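Local coordinates for protein putative isocitrate dehydrogenase, NAD-dependent (Methylococcus capsulatus, PDB 6LKY) that probably catalyses the NAD-dependent oxidative decarboxylation of isocitrate with the help of magnesium, and binds NAD, at residues A[22-34]-A[287-300]. The protein carries 1 engineered substitution. Numbering follows the deposited sequence.
Sequences KVIEATGVQVQWD and MLEHIGEPDAARRI
Arg299 makes the one hydrogen bond across an otherwise largely apolar contact: its NH1 reaches Thr27 O at 3.1 Å, nearly straight (171°), on a lone pair in the carbonyl plane and with the acceptor close to the guanidinium plane. The arginine chain bends at chi3 (59°) to present this edge, while NH2 bonds Val337 O, linking the backbone where helix 13-26 runs out to the end of helix 326-337. Replacing Arg299 by alanine would probably leave Thr27 O and Val337 O without their guanidinium donor. Thr27 divides its branches: OG1 turns back to hydrogen-bond Ile24 O, whereas CG2 lies 3.6 Å from Ile300 CG1. Packing is tightest where Val29 CG2 presses on Ala296 CB at 3.5 Å. Met287 CE touches Ile24 CD1 at 3.9 Å and lies 4.0 Å from Trp33 CH2, at the ring edge. A Schellman motif with Gly292 as C-prime residue ends helix 278-290, and the turn brings Leu288 and Ala296 onto the same partners, Thr27 and Val29. The axes of segments 22-26 and 294-300 approach to 10.1 Å, at 125° between their N-to-C directions; helix 326-337 packs on Val23, and strand 31-35 is an outermost strand of the mixed sheet within this chain, parallel to strand 2-7.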
ATOM      1  N   LYS A  22       4.412 -33.246  -1.859  1.00 35.00           N
ATOM      2  CA  LYS A  22       4.347 -34.238  -2.926  1.00 37.32           C
ATOM      3  C   LYS A  22       5.168 -33.782  -4.119  1.00 47.80           C
ATOM      4  O   LYS A  22       6.016 -34.533  -4.630  1.00 49.58           O
ATOM      5  CB  LYS A  22       2.891 -34.492  -3.321  1.00 34.47           C
ATOM      6  CG  LYS A  22       2.088 -35.297  -2.293  1.00 46.28           C
ATOM      7  CD  LYS A  22       0.757 -35.756  -2.891  1.00 51.44           C
ATOM      8  CE  LYS A  22      -0.406 -35.642  -1.902  1.00 61.26           C
ATOM      9  NZ  LYS A  22      -0.357 -36.647  -0.802  1.00 59.07           N
ATOM     10  N   VAL A  23       5.021 -32.508  -4.493  1.00 43.50           N
ATOM     11  CA  VAL A  23       5.738 -31.997  -5.654  1.00 45.70           C
ATOM     12  C   VAL A  23       7.233 -32.069  -5.412  1.00 42.74           C
ATOM     13  O   VAL A  23       7.997 -32.519  -6.279  1.00 43.71           O
ATOM     14  CB  VAL A  23       5.278 -30.564  -5.976  1.00 43.27           C
ATOM     15  CG1 VAL A  23       6.261 -29.880  -6.903  1.00 38.15           C
ATOM     16  CG2 VAL A  23       3.880 -30.591  -6.590  1.00 38.84           C
ATOM     17  N   ILE A  24       7.669 -31.704  -4.204  1.00 39.48           N
ATOM     18  CA  ILE A  24       9.097 -31.773  -3.919  1.00 48.20           C
ATOM     19  C   ILE A  24       9.576 -33.212  -4.060  1.00 49.29           C
ATOM     20  O   ILE A  24      10.582 -33.489  -4.730  1.00 44.53           O
ATOM     21  CB  ILE A  24       9.399 -31.194  -2.524  1.00 44.58           C
ATOM     22  CG1 ILE A  24       9.234 -29.664  -2.535  1.00 40.76           C
ATOM     23  CG2 ILE A  24      10.802 -31.585  -2.068  1.00 35.63           C
ATOM     24  CD1 ILE A  24       9.107 -29.047  -1.143  1.00 38.60           C
ATOM     25  N   GLU A  25       8.816 -34.160  -3.509  1.00 44.80           N
ATOM     26  CA  GLU A  25       9.278 -35.536  -3.571  1.00 48.72           C
ATOM     27  C   GLU A  25       9.241 -36.049  -4.998  1.00 51.13           C
ATOM     28  O   GLU A  25      10.060 -36.899  -5.364  1.00 49.03           O
ATOM     29  CB  GLU A  25       8.471 -36.412  -2.614  1.00 50.18           C
ATOM     30  CG  GLU A  25       9.064 -36.382  -1.197  1.00 61.20           C
ATOM     31  CD  GLU A  25       8.087 -36.813  -0.119  1.00 68.18           C
ATOM     32  OE1 GLU A  25       6.931 -37.144  -0.463  1.00 76.78           O
ATOM     33  OE2 GLU A  25       8.475 -36.807   1.075  1.00 57.35           O
ATOM     34  N   ALA A  26       8.345 -35.505  -5.831  1.00 41.63           N
ATOM     35  CA  ALA A  26       8.307 -35.940  -7.219  1.00 41.24           C
ATOM     36  C   ALA A  26       9.597 -35.610  -7.957  1.00 47.54           C
ATOM     37  O   ALA A  26       9.892 -36.255  -8.966  1.00 51.84           O
ATOM     38  CB  ALA A  26       7.111 -35.331  -7.943  1.00 38.05           C
ATOM     39  N   THR A  27      10.377 -34.635  -7.476  1.00 55.87           N
ATOM     40  CA  THR A  27      11.617 -34.274  -8.159  1.00 48.43           C
ATOM     41  C   THR A  27      12.744 -35.260  -7.893  1.00 50.96           C
ATOM     42  O   THR A  27      13.760 -35.219  -8.594  1.00 51.85           O
ATOM     43  CB  THR A  27      12.099 -32.886  -7.728  1.00 46.20           C
ATOM     44  OG1 THR A  27      12.469 -32.936  -6.345  1.00 42.40           O
ATOM     45  CG2 THR A  27      11.021 -31.838  -7.932  1.00 37.94           C
ATOM     46  N   GLY A  28      12.596 -36.126  -6.892  1.00 51.80           N
ATOM     47  CA  GLY A  28      13.645 -37.039  -6.496  1.00 44.70           C
ATOM     48  C   GLY A  28      14.593 -36.520  -5.441  1.00 54.13           C
ATOM     49  O   GLY A  28      15.472 -37.273  -5.002  1.00 53.49           O
ATOM     50  N   VAL A  29      14.437 -35.271  -5.000  1.00 58.77           N
ATOM     51  CA  VAL A  29      15.277 -34.753  -3.928  1.00 50.96           C
ATOM     52  C   VAL A  29      14.976 -35.490  -2.629  1.00 48.01           C
ATOM     53  O   VAL A  29      13.821 -35.819  -2.325  1.00 54.03           O
ATOM     54  CB  VAL A  29      15.088 -33.234  -3.779  1.00 47.98           C
ATOM     55  CG1 VAL A  29      16.097 -32.671  -2.801  1.00 48.76           C
ATOM     56  CG2 VAL A  29      15.282 -32.569  -5.127  1.00 49.57           C
ATOM     57  N   GLN A  30      16.023 -35.758  -1.860  1.00 46.07           N
ATOM     58  CA  GLN A  30      15.927 -36.532  -0.630  1.00 56.69           C
ATOM     59  C   GLN A  30      15.718 -35.598   0.556  1.00 50.62           C
ATOM     60  O   GLN A  30      16.609 -34.810   0.892  1.00 47.31           O
ATOM     61  CB  GLN A  30      17.193 -37.361  -0.430  1.00 55.93           C
ATOM     62  CG  GLN A  30      17.636 -38.111  -1.677  1.00 69.43           C
ATOM     63  CD  GLN A  30      16.843 -39.383  -1.896  1.00 79.71           C
ATOM     64  OE1 GLN A  30      17.059 -40.387  -1.213  1.00 91.68           O
ATOM     65  NE2 GLN A  30      15.915 -39.351  -2.851  1.00 67.76           N
ATOM     66  N   VAL A  31      14.561 -35.708   1.207  1.00 42.45           N
ATOM     67  CA  VAL A  31      14.219 -34.862   2.344  1.00 48.01           C
ATOM     68  C   VAL A  31      13.789 -35.733   3.514  1.00 37.99           C
ATOM     69  O   VAL A  31      12.844 -36.520   3.392  1.00 40.09           O
ATOM     70  CB  VAL A  31      13.101 -33.860   2.011  1.00 48.20           C
ATOM     71  CG1 VAL A  31      12.912 -32.901   3.177  1.00 38.03           C
ATOM     72  CG2 VAL A  31      13.400 -33.115   0.717  1.00 37.30           C
ATOM     73  N   GLN A  32      14.452 -35.561   4.655  1.00 34.77           N
ATOM     74  CA  GLN A  32      13.924 -36.017   5.938  1.00 38.15           C
ATOM     75  C   GLN A  32      13.121 -34.865   6.549  1.00 36.49           C
ATOM     76  O   GLN A  32      13.693 -33.898   7.053  1.00 39.64           O
ATOM     77  CB  GLN A  32      15.060 -36.464   6.851  1.00 37.19           C
ATOM     78  CG  GLN A  32      14.598 -37.153   8.136  1.00 41.07           C
ATOM     79  CD  GLN A  32      15.720 -37.311   9.150  1.00 51.91           C
ATOM     80  OE1 GLN A  32      16.896 -37.349   8.788  1.00 54.85           O
ATOM     81  NE2 GLN A  32      15.360 -37.389  10.427  1.00 55.95           N
ATOM     82  N   TRP A  33      11.790 -34.952   6.500  1.00 38.71           N
ATOM     83  CA  TRP A  33      10.946 -33.918   7.096  1.00 44.75           C
ATOM     84  C   TRP A  33      10.871 -34.068   8.615  1.00 45.64           C
ATOM     85  O   TRP A  33      10.598 -35.156   9.134  1.00 49.12           O
ATOM     86  CB  TRP A  33       9.534 -33.957   6.519  1.00 33.72           C
ATOM     87  CG  TRP A  33       9.461 -33.790   5.058  1.00 37.95           C
ATOM     88  CD1 TRP A  33       9.197 -34.764   4.138  1.00 45.14           C
ATOM     89  CD2 TRP A  33       9.637 -32.576   4.318  1.00 44.68           C
ATOM     90  NE1 TRP A  33       9.203 -34.235   2.872  1.00 45.42           N
ATOM     91  CE2 TRP A  33       9.473 -32.894   2.951  1.00 43.82           C
ATOM     92  CE3 TRP A  33       9.929 -31.251   4.676  1.00 39.21           C
ATOM     93  CZ2 TRP A  33       9.591 -31.939   1.938  1.00 44.51           C
ATOM     94  CZ3 TRP A  33      10.043 -30.300   3.668  1.00 37.95           C
ATOM     95  CH2 TRP A  33       9.876 -30.651   2.314  1.00 40.11           C
ATOM     96  N   ASP A  34      11.077 -32.963   9.319  1.00 37.00           N
ATOM     97  CA  ASP A  34      10.981 -32.885  10.775  1.00 32.19           C
ATOM     98  C   ASP A  34       9.725 -32.073  11.102  1.00 41.71           C
ATOM     99  O   ASP A  34       9.768 -30.845  11.193  1.00 37.31           O
ATOM    100  CB  ASP A  34      12.244 -32.252  11.336  1.00 38.21           C
ATOM    101  CG  ASP A  34      12.288 -32.264  12.841  1.00 39.15           C
ATOM    102  OD1 ASP A  34      11.297 -32.700  13.471  1.00 41.96           O
ATOM    103  OD2 ASP A  34      13.323 -31.825  13.389  1.00 41.23           O
ATOM    104  N   MET A 287      13.077 -22.915  -1.782  1.00 26.73           N
ATOM    105  CA  MET A 287      13.805 -23.679  -0.780  1.00 30.03           C
ATOM    106  C   MET A 287      14.795 -24.640  -1.440  1.00 38.54           C
ATOM    107  O   MET A 287      15.960 -24.727  -1.033  1.00 35.78           O
ATOM    108  CB  MET A 287      12.819 -24.445   0.103  1.00 27.43           C
ATOM    109  CG  MET A 287      13.466 -25.210   1.249  1.00 30.39           C
ATOM    110  SD  MET A 287      12.266 -25.909   2.406  1.00 34.96           S
ATOM    111  CE  MET A 287      11.427 -27.107   1.360  1.00 28.85           C
ATOM    112  N   LEU A 288      14.348 -25.363  -2.474  1.00 33.84           N
ATOM    113  CA  LEU A 288      15.239 -26.310  -3.149  1.00 47.91           C
ATOM    114  C   LEU A 288      16.448 -25.598  -3.731  1.00 44.83           C
ATOM    115  O   LEU A 288      17.585 -26.053  -3.565  1.00 47.35           O
ATOM    116  CB  LEU A 288      14.496 -27.080  -4.249  1.00 39.94           C
ATOM    117  CG  LEU A 288      13.445 -28.099  -3.788  1.00 43.56           C
ATOM    118  CD1 LEU A 288      13.104 -29.102  -4.883  1.00 39.66           C
ATOM    119  CD2 LEU A 288      13.890 -28.808  -2.527  1.00 41.36           C
ATOM    120  N   GLU A 289      16.224 -24.450  -4.376  1.00 44.66           N
ATOM    121  CA  GLU A 289      17.341 -23.675  -4.902  1.00 41.48           C
ATOM    122  C   GLU A 289      18.307 -23.278  -3.794  1.00 44.41           C
ATOM    123  O   GLU A 289      19.527 -23.419  -3.938  1.00 44.54           O
ATOM    124  CB  GLU A 289      16.831 -22.432  -5.622  1.00 38.76           C
ATOM    125  CG  GLU A 289      17.947 -21.525  -6.101  1.00 48.07           C
ATOM    126  CD  GLU A 289      17.517 -20.075  -6.176  1.00 73.78           C
ATOM    127  OE1 GLU A 289      18.013 -19.269  -5.359  1.00 82.67           O
ATOM    128  OE2 GLU A 289      16.672 -19.747  -7.041  1.00 75.70           O
ATOM    129  N   HIS A 290      17.777 -22.782  -2.672  1.00 38.78           N
ATOM    130  CA  HIS A 290      18.644 -22.355  -1.574  1.00 38.95           C
ATOM    131  C   HIS A 290      19.547 -23.486  -1.065  1.00 43.49           C
ATOM    132  O   HIS A 290      20.705 -23.244  -0.715  1.00 36.76           O
ATOM    133  CB  HIS A 290      17.810 -21.792  -0.428  1.00 32.14           C
ATOM    134  CG  HIS A 290      18.634 -21.227   0.685  1.00 27.99           C
ATOM    135  ND1 HIS A 290      19.232 -19.985   0.612  1.00 31.89           N
ATOM    136  CD2 HIS A 290      18.972 -21.740   1.893  1.00 32.86           C
ATOM    137  CE1 HIS A 290      19.897 -19.756   1.733  1.00 37.70           C
ATOM    138  NE2 HIS A 290      19.756 -20.806   2.526  1.00 32.43           N
ATOM    139  N   ILE A 291      19.029 -24.712  -0.972  1.00 41.73           N
ATOM    140  CA  ILE A 291      19.790 -25.793  -0.347  1.00 51.39           C
ATOM    141  C   ILE A 291      20.626 -26.546  -1.377  1.00 55.31           C
ATOM    142  O   ILE A 291      21.131 -27.639  -1.098  1.00 54.05           O
ATOM    143  CB  ILE A 291      18.862 -26.769   0.397  1.00 47.41           C
ATOM    144  CG1 ILE A 291      17.858 -27.380  -0.577  1.00 38.75           C
ATOM    145  CG2 ILE A 291      18.172 -26.068   1.555  1.00 45.46           C
ATOM    146  CD1 ILE A 291      16.971 -28.436   0.051  1.00 43.74           C
ATOM    147  N   GLY A 292      20.772 -25.981  -2.572  1.00 50.14           N
ATOM    148  CA  GLY A 292      21.661 -26.546  -3.563  1.00 46.52           C
ATOM    149  C   GLY A 292      21.015 -27.599  -4.440  1.00 52.29           C
ATOM    150  O   GLY A 292      21.659 -28.582  -4.814  1.00 60.25           O
ATOM    151  N   GLU A 293      19.746 -27.405  -4.786  1.00 52.79           N
ATOM    152  CA  GLU A 293      19.037 -28.277  -5.725  1.00 44.93           C
ATOM    153  C   GLU A 293      18.398 -27.447  -6.833  1.00 42.17           C
ATOM    154  O   GLU A 293      17.186 -27.519  -7.062  1.00 42.54           O
ATOM    155  CB  GLU A 293      17.988 -29.102  -4.985  1.00 37.96           C
ATOM    156  CG  GLU A 293      18.575 -30.060  -3.961  1.00 47.82           C
ATOM    157  CD  GLU A 293      19.123 -31.340  -4.587  1.00 58.52           C
ATOM    158  OE1 GLU A 293      19.004 -31.504  -5.824  1.00 42.05           O
ATOM    159  OE2 GLU A 293      19.666 -32.183  -3.833  1.00 62.50           O
ATOM    160  N   PRO A 294      19.200 -26.668  -7.570  1.00 43.26           N
ATOM    161  CA  PRO A 294      18.612 -25.717  -8.535  1.00 41.73           C
ATOM    162  C   PRO A 294      17.854 -26.369  -9.673  1.00 47.91           C
ATOM    163  O   PRO A 294      16.866 -25.800 -10.160  1.00 43.14           O
ATOM    164  CB  PRO A 294      19.832 -24.951  -9.066  1.00 51.32           C
ATOM    165  CG  PRO A 294      21.005 -25.845  -8.798  1.00 42.51           C
ATOM    166  CD  PRO A 294      20.673 -26.607  -7.551  1.00 38.52           C
ATOM    167  N   ASP A 295      18.293 -27.540 -10.132  1.00 53.68           N
ATOM    168  CA  ASP A 295      17.606 -28.188 -11.243  1.00 43.01           C
ATOM    169  C   ASP A 295      16.208 -28.649 -10.838  1.00 38.59           C
ATOM    170  O   ASP A 295      15.245 -28.482 -11.595  1.00 38.02           O
ATOM    171  CB  ASP A 295      18.433 -29.363 -11.761  1.00 52.29           C
ATOM    172  CG  ASP A 295      17.682 -30.173 -12.779  1.00 52.39           C
ATOM    173  OD1 ASP A 295      17.405 -29.621 -13.870  1.00 49.05           O
ATOM    174  OD2 ASP A 295      17.318 -31.332 -12.464  1.00 52.14           O
ATOM    175  N   ALA A 296      16.089 -29.287  -9.669  1.00 38.86           N
ATOM    176  CA  ALA A 296      14.776 -29.644  -9.136  1.00 38.98           C
ATOM    177  C   ALA A 296      13.882 -28.417  -8.968  1.00 42.67           C
ATOM    178  O   ALA A 296      12.679 -28.471  -9.258  1.00 39.82           O
ATOM    179  CB  ALA A 296      14.938 -30.365  -7.802  1.00 35.37           C
ATOM    180  N   ALA A 297      14.449 -27.313  -8.467  1.00 37.66           N
ATOM    181  CA  ALA A 297      13.694 -26.066  -8.349  1.00 44.30           C
ATOM    182  C   ALA A 297      13.172 -25.604  -9.709  1.00 41.62           C
ATOM    183  O   ALA A 297      11.999 -25.228  -9.852  1.00 44.97           O
ATOM    184  CB  ALA A 297      14.571 -24.989  -7.706  1.00 34.02           C
ATOM    185  N   ARG A 298      14.037 -25.632 -10.727  1.00 40.32           N
ATOM    186  CA  ARG A 298      13.632 -25.180 -12.055  1.00 33.12           C
ATOM    187  C   ARG A 298      12.574 -26.103 -12.649  1.00 41.52           C
ATOM    188  O   ARG A 298      11.665 -25.643 -13.353  1.00 40.62           O
ATOM    189  CB  ARG A 298      14.856 -25.086 -12.968  1.00 43.03           C
ATOM    190  CG  ARG A 298      15.741 -23.874 -12.691  1.00 46.36           C
ATOM    191  CD  ARG A 298      16.843 -23.733 -13.732  1.00 49.30           C
ATOM    192  NE  ARG A 298      17.918 -24.708 -13.540  1.00 46.68           N
ATOM    193  CZ  ARG A 298      19.072 -24.447 -12.929  1.00 54.79           C
ATOM    194  NH1 ARG A 298      19.318 -23.236 -12.442  1.00 50.83           N
ATOM    195  NH2 ARG A 298      19.986 -25.402 -12.804  1.00 53.50           N
ATOM    196  N   ARG A 299      12.681 -27.410 -12.378  1.00 35.76           N
ATOM    197  CA  ARG A 299      11.683 -28.365 -12.858  1.00 49.93           C
ATOM    198  C   ARG A 299      10.330 -28.134 -12.193  1.00 44.45           C
ATOM    199  O   ARG A 299       9.285 -28.179 -12.861  1.00 38.03           O
ATOM    200  CB  ARG A 299      12.177 -29.798 -12.628  1.00 45.56           C
ATOM    201  CG  ARG A 299      13.314 -30.189 -13.570  1.00 50.11           C
ATOM    202  CD  ARG A 299      14.013 -31.481 -13.150  1.00 51.65           C
ATOM    203  NE  ARG A 299      13.073 -32.591 -13.095  1.00 51.37           N
ATOM    204  CZ  ARG A 299      13.028 -33.481 -12.111  1.00 54.93           C
ATOM    205  NH1 ARG A 299      13.898 -33.401 -11.116  1.00 50.12           N
ATOM    206  NH2 ARG A 299      12.128 -34.459 -12.133  1.00 55.73           N
ATOM    207  N   ILE A 300      10.330 -27.862 -10.886  1.00 40.75           N
ATOM    208  CA  ILE A 300       9.085 -27.501 -10.212  1.00 41.65           C
ATOM    209  C   ILE A 300       8.472 -26.269 -10.871  1.00 41.52           C
ATOM    210  O   ILE A 300       7.271 -26.236 -11.184  1.00 37.73           O
ATOM    211  CB  ILE A 300       9.331 -27.264  -8.710  1.00 42.03           C
ATOM    212  CG1 ILE A 300       9.600 -28.575  -7.983  1.00 39.31           C
ATOM    213  CG2 ILE A 300       8.129 -26.565  -8.062  1.00 40.88           C
ATOM    214  CD1 ILE A 300       9.988 -28.384  -6.529  1.00 36.44           C
TER